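Local coordinates for protein transcriptional regulator (PDB 6QER) that probably binds DNA through a helix-turn-helix domain and, as in ComR-type regulators, controls transcription in response to a signalling peptide sensed by its tetratricopeptide-like domain, at residues P89-P94 and D283-E288; I196-V201 and I237-L242. All coordinates share one frame; numbering follows the deposited sequence.

Contact 1: residues P89-P94 and D283-E288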
ATOM      1  N   PRO A  89       7.784  -9.117  10.438  1.00 30.91           N
ATOM      2  CA  PRO A  89       7.511  -8.967  11.855  1.00 25.63           C
ATOM      3  C   PRO A  89       8.453  -7.986  12.512  1.00 30.76           C
ATOM      4  O   PRO A  89       9.451  -7.617  11.911  1.00 37.34           O
ATOM      5  CB  PRO A  89       7.735 -10.378  12.398  1.00 26.42           C
ATOM      6  CG  PRO A  89       8.637 -11.035  11.427  1.00 26.32           C
ATOM      7  CD  PRO A  89       8.777 -10.179  10.206  1.00 24.89           C
ATOM      8  N   THR A  90       8.088  -7.499  13.693  1.00 28.93           N
ATOM      9  CA  THR A  90       8.939  -6.575  14.429  1.00 27.06           C
ATOM     10  C   THR A  90      10.221  -7.268  14.849  1.00 33.70           C
ATOM     11  O   THR A  90      10.282  -8.486  14.999  1.00 31.12           O
ATOM     12  CB  THR A  90       8.262  -6.013  15.736  1.00 29.70           C
ATOM     13  OG1 THR A  90       8.421  -6.924  16.828  1.00 32.50           O
ATOM     14  CG2 THR A  90       6.802  -5.739  15.525  1.00 28.23           C
ATOM     15  N   TYR A  91      11.239  -6.464  15.074  1.00 32.20           N
ATOM     16  CA  TYR A  91      12.515  -6.959  15.487  1.00 26.37           C
ATOM     17  C   TYR A  91      12.445  -7.710  16.829  1.00 32.04           C
ATOM     18  O   TYR A  91      13.448  -8.239  17.273  1.00 34.38           O
ATOM     19  CB  TYR A  91      13.494  -5.801  15.600  1.00 28.39           C
ATOM     20  CG  TYR A  91      13.159  -4.861  16.732  1.00 29.89           C
ATOM     21  CD1 TYR A  91      12.282  -3.800  16.550  1.00 26.47           C
ATOM     22  CD2 TYR A  91      13.737  -5.038  17.997  1.00 26.99           C
ATOM     23  CE1 TYR A  91      11.983  -2.953  17.584  1.00 26.93           C
ATOM     24  CE2 TYR A  91      13.454  -4.200  19.024  1.00 27.07           C
ATOM     25  CZ  TYR A  91      12.569  -3.161  18.821  1.00 30.92           C
ATOM     26  OH  TYR A  91      12.288  -2.331  19.849  1.00 31.16           O
ATOM     27  N   ARG A  92      11.283  -7.739  17.483  1.00 30.66           N
ATOM     28  CA  ARG A  92      11.167  -8.453  18.742  1.00 31.74           C
ATOM     29  C   ARG A  92      10.625  -9.863  18.539  1.00 34.65           C
ATOM     30  O   ARG A  92      10.601 -10.665  19.458  1.00 37.18           O
ATOM     31  CB  ARG A  92      10.259  -7.673  19.705  1.00 31.73           C
ATOM     32  CG  ARG A  92      10.793  -6.292  19.972  1.00 30.87           C
ATOM     33  CD  ARG A  92       9.963  -5.501  20.921  1.00 33.62           C
ATOM     34  NE  ARG A  92       8.574  -5.314  20.499  1.00 31.88           N
ATOM     35  CZ  ARG A  92       8.169  -4.445  19.587  1.00 28.70           C
ATOM     36  NH1 ARG A  92       9.054  -3.700  18.962  1.00 32.36           N
ATOM     37  NH2 ARG A  92       6.888  -4.352  19.288  1.00 26.55           N
ATOM     38  N   ASN A  93      10.237 -10.195  17.321  1.00 34.38           N
ATOM     39  CA  ASN A  93       9.827 -11.567  17.035  1.00 33.02           C
ATOM     40  C   ASN A  93      10.316 -11.968  15.657  1.00 30.19           C
ATOM     41  O   ASN A  93       9.539 -12.351  14.810  1.00 30.66           O
ATOM     42  CB  ASN A  93       8.317 -11.742  17.173  1.00 36.80           C
ATOM     43  CG  ASN A  93       7.849 -11.569  18.619  1.00 42.61           C
ATOM     44  OD1 ASN A  93       7.879 -12.506  19.421  1.00 45.14           O
ATOM     45  ND2 ASN A  93       7.443 -10.361  18.958  1.00 41.06           N
ATOM     46  N   PRO A  94      11.636 -11.875  15.462  1.00 28.97           N
ATOM     47  CA  PRO A  94      12.321 -12.124  14.206  1.00 25.17           C
ATOM     48  C   PRO A  94      12.009 -13.504  13.675  1.00 24.36           C
ATOM     49  O   PRO A  94      11.838 -14.429  14.439  1.00 29.48           O
ATOM     50  CB  PRO A  94      13.796 -11.997  14.590  1.00 25.32           C
ATOM     51  CG  PRO A  94      13.846 -12.413  16.004  1.00 24.12           C
ATOM     52  CD  PRO A  94      12.569 -11.973  16.606  1.00 27.30           C
ATOM     53  N   ASP A 283       5.268  -8.923  24.820  1.00 36.58           N
ATOM     54  CA  ASP A 283       6.076  -7.927  24.139  1.00 34.50           C
ATOM     55  C   ASP A 283       6.217  -6.831  25.183  1.00 33.16           C
ATOM     56  O   ASP A 283       5.299  -6.038  25.386  1.00 32.11           O
ATOM     57  CB  ASP A 283       5.402  -7.390  22.873  1.00 33.14           C
ATOM     58  CG  ASP A 283       6.325  -6.539  22.029  1.00 32.01           C
ATOM     59  OD1 ASP A 283       7.292  -5.962  22.533  1.00 32.52           O
ATOM     60  OD2 ASP A 283       6.047  -6.390  20.838  1.00 33.77           O
ATOM     61  N   SER A 284       7.371  -6.771  25.820  1.00 32.15           N
ATOM     62  CA  SER A 284       7.544  -5.892  26.947  1.00 32.26           C
ATOM     63  C   SER A 284       7.920  -4.533  26.432  1.00 30.96           C
ATOM     64  O   SER A 284       7.519  -3.545  27.014  1.00 33.38           O
ATOM     65  CB  SER A 284       8.560  -6.447  27.954  1.00 33.20           C
ATOM     66  OG  SER A 284       9.881  -6.388  27.478  1.00 42.80           O
ATOM     67  N   VAL A 285       8.660  -4.462  25.339  1.00 29.74           N
ATOM     68  CA  VAL A 285       8.959  -3.151  24.766  1.00 29.53           C
ATOM     69  C   VAL A 285       7.672  -2.414  24.403  1.00 29.13           C
ATOM     70  O   VAL A 285       7.541  -1.220  24.651  1.00 32.31           O
ATOM     71  CB  VAL A 285       9.832  -3.232  23.519  1.00 28.52           C
ATOM     72  CG1 VAL A 285      10.042  -1.866  22.951  1.00 27.01           C
ATOM     73  CG2 VAL A 285      11.160  -3.857  23.847  1.00 29.85           C
ATOM     74  N   LEU A 286       6.745  -3.135  23.783  1.00 30.21           N
ATOM     75  CA  LEU A 286       5.443  -2.586  23.460  1.00 29.11           C
ATOM     76  C   LEU A 286       4.694  -2.170  24.727  1.00 29.05           C
ATOM     77  O   LEU A 286       4.074  -1.121  24.767  1.00 31.86           O
ATOM     78  CB  LEU A 286       4.613  -3.598  22.662  1.00 28.75           C
ATOM     79  CG  LEU A 286       3.181  -3.179  22.289  1.00 29.19           C
ATOM     80  CD1 LEU A 286       3.109  -1.893  21.489  1.00 27.44           C
ATOM     81  CD2 LEU A 286       2.438  -4.280  21.602  1.00 29.34           C
ATOM     82  N   GLU A 287       4.788  -2.989  25.768  1.00 29.72           N
ATOM     83  CA  GLU A 287       4.106  -2.715  27.032  1.00 31.33           C
ATOM     84  C   GLU A 287       4.591  -1.425  27.674  1.00 30.50           C
ATOM     85  O   GLU A 287       3.814  -0.579  28.051  1.00 33.37           O
ATOM     86  CB  GLU A 287       4.343  -3.837  28.016  1.00 34.82           C
ATOM     87  CG  GLU A 287       3.790  -3.555  29.387  1.00 35.03           C
ATOM     88  CD  GLU A 287       3.982  -4.722  30.321  1.00 35.33           C
ATOM     89  OE1 GLU A 287       4.896  -5.527  30.071  1.00 36.64           O
ATOM     90  OE2 GLU A 287       3.213  -4.857  31.282  1.00 38.65           O
ATOM     91  N   GLU A 288       5.901  -1.296  27.768  1.00 30.63           N
ATOM     92  CA  GLU A 288       6.546  -0.150  28.353  1.00 31.05           C
ATOM     93  C   GLU A 288       6.254   1.078  27.556  1.00 29.67           C
ATOM     94  O   GLU A 288       6.047   2.160  28.093  1.00 35.45           O
ATOM     95  CB  GLU A 288       8.053  -0.360  28.427  1.00 31.61           C
ATOM     96  CG  GLU A 288       8.463  -1.528  29.272  1.00 33.84           C
ATOM     97  CD  GLU A 288       7.871  -1.478  30.647  1.00 39.14           C
ATOM     98  OE1 GLU A 288       7.660  -0.371  31.182  1.00 42.96           O
ATOM     99  OE2 GLU A 288       7.589  -2.553  31.194  1.00 44.02           O
TER
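A salt bridge at the N-terminus of helix 284-296 ties the loop between helices 76-86 and 100-111 to the last helix of the chain: R92, in the type I beta turn T90-N93, reaches the N-cap residue D283. The two side chains meet at about a right angle, with guanidinium and carboxylate planes 40° apart. R92 NH2 gives a 2.7 Å bond to D283 OD2, which it meets on the syn side of the carboxylate and within 5° of the guanidinium plane. R92 NE bonds D283 OD2 weakly at 2.8 Å; its approach to D283 OD1, modelled at 2.5 Å, is too short to be relied on. With D283 CG anti to the backbone N (chi1 -170°), the carboxylate faces both R92 and the helix start, where D283 OD1 accepts from L286 N at 3.1 Å, coming from well above the carboxylate plane. One carboxylate thus receives both the arginine and the first turn of the helix, whose N-terminal dipole probably adds to its stabilisation. Van der Waals contacts flank the charges: R92 CD lies 3.5 Å from V285 CB, and Y91 OH approaches V285 CG1 at 3.9 Å. The Y91 ring in turn has R92 CG over one face, near its rim. L286 also packs on A278 of helix 264-279. The pattern is that of an aspartate N-cap salt-bridged to a loop arginine.

Contact 2: residues I196-V201 and I237-L242; sequences IWTDDV and IEKSQL
S240 OG donates a 2.5 Å hydrogen bond to D200 OD1 and is also hydrogen-bonded to N203 ND2, so the hydroxyl is gripped from two places on the first turn of helix 200-220. The bond joins neighbouring ends of a helical hairpin in the tetratricopeptide-like domain: the start of helix 200-220 and the C-terminal part of helix 226-240. D200 CA and S240 CA lie 5.7 Å apart, the nearest such pair across the segments. The serine meets D200 OD1 on the anti side, 29° out of the carboxylate plane. D200 CG lies beside its own backbone N (chi1 -65°), which swings the carboxylate across to the serine. One residue earlier, D199 is the N-cap: its OD1 accepts from Y202 N and, weakly, from V201 N. The second half of the contact is the K239 side chain, which runs beside the chain leading into the helix. The I196 and K239 side chains lie alongside in opposing senses, and I196 CG2 touches K239 CG at 3.9 Å. The same methylene packs 3.5 Å from W197 O, a carbonyl that takes a hydrogen bond from N203 ND2; that amide therefore links both segments. I196 also rests on A235 and V236 of helix 226-240. Beyond, T198 CG2 sits over the centre of one face of the W197 ring, 3.8 Å above its plane. Bends at chi2 and chi4 of the lysine bring K239 NZ to within 3.5 Å of I196 O.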
ATOM      1  N   ILE A 196     -13.378  -8.138   3.765  1.00 27.97           N
ATOM      2  CA  ILE A 196     -12.347  -8.826   4.530  1.00 22.92           C
ATOM      3  C   ILE A 196     -12.473 -10.322   4.312  1.00 24.27           C
ATOM      4  O   ILE A 196     -13.440 -10.932   4.726  1.00 27.31           O
ATOM      5  CB  ILE A 196     -12.459  -8.472   6.007  1.00 28.69           C
ATOM      6  CG1 ILE A 196     -12.501  -6.948   6.155  1.00 26.76           C
ATOM      7  CG2 ILE A 196     -11.323  -9.063   6.806  1.00 25.54           C
ATOM      8  CD1 ILE A 196     -12.668  -6.496   7.570  1.00 27.80           C
ATOM      9  N   TRP A 197     -11.493 -10.911   3.651  1.00 26.61           N
ATOM     10  CA  TRP A 197     -11.544 -12.334   3.332  1.00 24.47           C
ATOM     11  C   TRP A 197     -10.370 -13.090   3.963  1.00 23.26           C
ATOM     12  O   TRP A 197      -9.871 -12.713   5.008  1.00 27.28           O
ATOM     13  CB  TRP A 197     -11.631 -12.509   1.792  1.00 23.64           C
ATOM     14  CG  TRP A 197     -11.897 -13.888   1.278  1.00 22.76           C
ATOM     15  CD1 TRP A 197     -11.134 -14.577   0.387  1.00 22.21           C
ATOM     16  CD2 TRP A 197     -12.929 -14.781   1.689  1.00 20.86           C
ATOM     17  NE1 TRP A 197     -11.647 -15.827   0.186  1.00 22.71           N
ATOM     18  CE2 TRP A 197     -12.746 -15.980   0.981  1.00 23.68           C
ATOM     19  CE3 TRP A 197     -13.993 -14.681   2.574  1.00 24.03           C
ATOM     20  CZ2 TRP A 197     -13.580 -17.058   1.131  1.00 22.86           C
ATOM     21  CZ3 TRP A 197     -14.823 -15.761   2.723  1.00 24.19           C
ATOM     22  CH2 TRP A 197     -14.611 -16.934   2.007  1.00 24.05           C
ATOM     23  N   THR A 198      -9.893 -14.126   3.318  1.00 23.37           N
ATOM     24  CA  THR A 198      -8.961 -15.029   3.959  1.00 23.62           C
ATOM     25  C   THR A 198      -7.529 -14.773   3.542  1.00 27.30           C
ATOM     26  O   THR A 198      -6.661 -15.583   3.793  1.00 26.37           O
ATOM     27  CB  THR A 198      -9.318 -16.463   3.625  1.00 19.81           C
ATOM     28  OG1 THR A 198      -9.383 -16.581   2.203  1.00 27.43           O
ATOM     29  CG2 THR A 198     -10.664 -16.809   4.134  1.00 20.34           C
ATOM     30  N   ASP A 199      -7.297 -13.663   2.863  1.00 24.11           N
ATOM     31  CA  ASP A 199      -5.950 -13.277   2.495  1.00 25.25           C
ATOM     32  C   ASP A 199      -5.289 -12.401   3.566  1.00 29.54           C
ATOM     33  O   ASP A 199      -5.606 -11.227   3.701  1.00 27.67           O
ATOM     34  CB  ASP A 199      -5.958 -12.577   1.133  1.00 22.85           C
ATOM     35  CG  ASP A 199      -4.575 -12.195   0.665  1.00 26.74           C
ATOM     36  OD1 ASP A 199      -3.607 -12.276   1.426  1.00 28.75           O
ATOM     37  OD2 ASP A 199      -4.436 -11.774  -0.480  1.00 26.39           O
ATOM     38  N   ASP A 200      -4.345 -12.987   4.287  1.00 21.01           N
ATOM     39  CA  ASP A 200      -3.643 -12.348   5.379  1.00 26.76           C
ATOM     40  C   ASP A 200      -2.779 -11.200   4.929  1.00 23.45           C
ATOM     41  O   ASP A 200      -2.635 -10.233   5.637  1.00 27.32           O
ATOM     42  CB  ASP A 200      -2.775 -13.356   6.115  1.00 26.89           C
ATOM     43  CG  ASP A 200      -3.573 -14.420   6.790  1.00 31.19           C
ATOM     44  OD1 ASP A 200      -4.765 -14.215   7.054  1.00 30.69           O
ATOM     45  OD2 ASP A 200      -3.009 -15.496   7.045  1.00 42.76           O
ATOM     46  N   VAL A 201      -2.192 -11.326   3.754  1.00 21.30           N
ATOM     47  CA  VAL A 201      -1.309 -10.304   3.203  1.00 22.87           C
ATOM     48  C   VAL A 201      -2.098  -9.025   2.920  1.00 23.18           C
ATOM     49  O   VAL A 201      -1.711  -7.899   3.286  1.00 27.81           O
ATOM     50  CB  VAL A 201      -0.628 -10.832   1.885  1.00 22.06           C
ATOM     51  CG1 VAL A 201       0.211  -9.777   1.206  1.00 23.22           C
ATOM     52  CG2 VAL A 201       0.207 -12.022   2.181  1.00 19.76           C
ATOM     53  N   ILE A 237      -8.039  -7.953  12.507  1.00 30.96           N
ATOM     54  CA  ILE A 237      -7.315  -8.671  13.531  1.00 26.94           C
ATOM     55  C   ILE A 237      -7.971 -10.003  13.852  1.00 28.64           C
ATOM     56  O   ILE A 237      -7.304 -11.019  13.920  1.00 30.09           O
ATOM     57  CB  ILE A 237      -7.216  -7.829  14.791  1.00 27.16           C
ATOM     58  CG1 ILE A 237      -6.168  -6.762  14.581  1.00 26.28           C
ATOM     59  CG2 ILE A 237      -6.816  -8.673  15.972  1.00 29.78           C
ATOM     60  CD1 ILE A 237      -6.019  -5.863  15.678  1.00 26.09           C
ATOM     61  N   GLU A 238      -9.281 -10.014  13.986  1.00 29.10           N
ATOM     62  CA  GLU A 238      -9.955 -11.245  14.310  1.00 31.89           C
ATOM     63  C   GLU A 238      -9.875 -12.211  13.139  1.00 32.24           C
ATOM     64  O   GLU A 238      -9.695 -13.400  13.338  1.00 34.08           O
ATOM     65  CB  GLU A 238     -11.404 -10.992  14.702  1.00 33.49           C
ATOM     66  CG  GLU A 238     -12.200 -12.243  15.060  1.00 38.82           C
ATOM     67  CD  GLU A 238     -12.810 -12.951  13.871  1.00 48.12           C
ATOM     68  OE1 GLU A 238     -13.690 -12.368  13.196  1.00 56.52           O
ATOM     69  OE2 GLU A 238     -12.415 -14.107  13.608  1.00 54.83           O
ATOM     70  N   LYS A 239     -10.022 -11.707  11.917  1.00 32.06           N
ATOM     71  CA  LYS A 239     -10.092 -12.589  10.760  1.00 30.26           C
ATOM     72  C   LYS A 239      -8.772 -13.278  10.460  1.00 28.88           C
ATOM     73  O   LYS A 239      -8.750 -14.425  10.065  1.00 33.86           O
ATOM     74  CB  LYS A 239     -10.554 -11.807   9.539  1.00 29.04           C
ATOM     75  CG  LYS A 239     -10.818 -12.641   8.329  1.00 33.29           C
ATOM     76  CD  LYS A 239     -11.782 -13.759   8.696  1.00 40.41           C
ATOM     77  CE  LYS A 239     -12.374 -14.444   7.487  1.00 30.53           C
ATOM     78  NZ  LYS A 239     -13.511 -13.627   6.987  1.00 34.30           N
ATOM     79  N   SER A 240      -7.674 -12.565  10.632  1.00 28.40           N
ATOM     80  CA  SER A 240      -6.372 -13.109  10.322  1.00 27.88           C
ATOM     81  C   SER A 240      -5.535 -13.383  11.569  1.00 31.82           C
ATOM     82  O   SER A 240      -4.345 -13.661  11.474  1.00 32.62           O
ATOM     83  CB  SER A 240      -5.634 -12.169   9.383  1.00 28.21           C
ATOM     84  OG  SER A 240      -6.109 -12.318   8.066  1.00 28.23           O
ATOM     85  N   GLN A 241      -6.174 -13.260  12.730  1.00 31.38           N
ATOM     86  CA  GLN A 241      -5.554 -13.463  14.032  1.00 31.78           C
ATOM     87  C   GLN A 241      -4.270 -12.683  14.235  1.00 34.89           C
ATOM     88  O   GLN A 241      -3.276 -13.219  14.671  1.00 34.09           O
ATOM     89  CB  GLN A 241      -5.335 -14.937  14.260  1.00 33.24           C
ATOM     90  CG  GLN A 241      -6.647 -15.623  14.398  1.00 37.31           C
ATOM     91  CD  GLN A 241      -6.530 -17.050  14.816  1.00 46.95           C
ATOM     92  OE1 GLN A 241      -5.905 -17.856  14.129  1.00 50.73           O
ATOM     93  NE2 GLN A 241      -7.143 -17.388  15.955  1.00 53.40           N
ATOM     94  N   LEU A 242      -4.302 -11.402  13.912  1.00 35.15           N
ATOM     95  CA  LEU A 242      -3.134 -10.570  14.109  1.00 30.77           C
ATOM     96  C   LEU A 242      -3.192  -9.944  15.500  1.00 31.09           C
ATOM     97  O   LEU A 242      -3.408  -8.731  15.625  1.00 29.13           O
ATOM     98  CB  LEU A 242      -3.087  -9.481  13.048  1.00 28.32           C
ATOM     99  CG  LEU A 242      -3.260  -9.948  11.606  1.00 28.63           C
ATOM    100  CD1 LEU A 242      -3.693  -8.787  10.764  1.00 25.36           C
ATOM    101  CD2 LEU A 242      -1.975 -10.561  11.072  1.00 27.88           C
TER

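Both contacts lie in the tetratricopeptide-like part of the chain, and both segments of contact 2 fall between those of contact 1 in sequence: 89-94, 196-201, 237-242, then 283-288. Their centres are 21 Å apart and their nearest atoms about 9 Å, without touching. Contact 2 is local, joining the ends of the consecutive helices 200-220 and 226-240; contact 1 spans 188 intervening residues to bring the loop after helix 76-86 to helix 284-296. Helix 76-86, which precedes that loop, also touches V201 of contact 2. Short-range hairpin packing and a long-range closure therefore coexist in this all-helical domain, both at its surface.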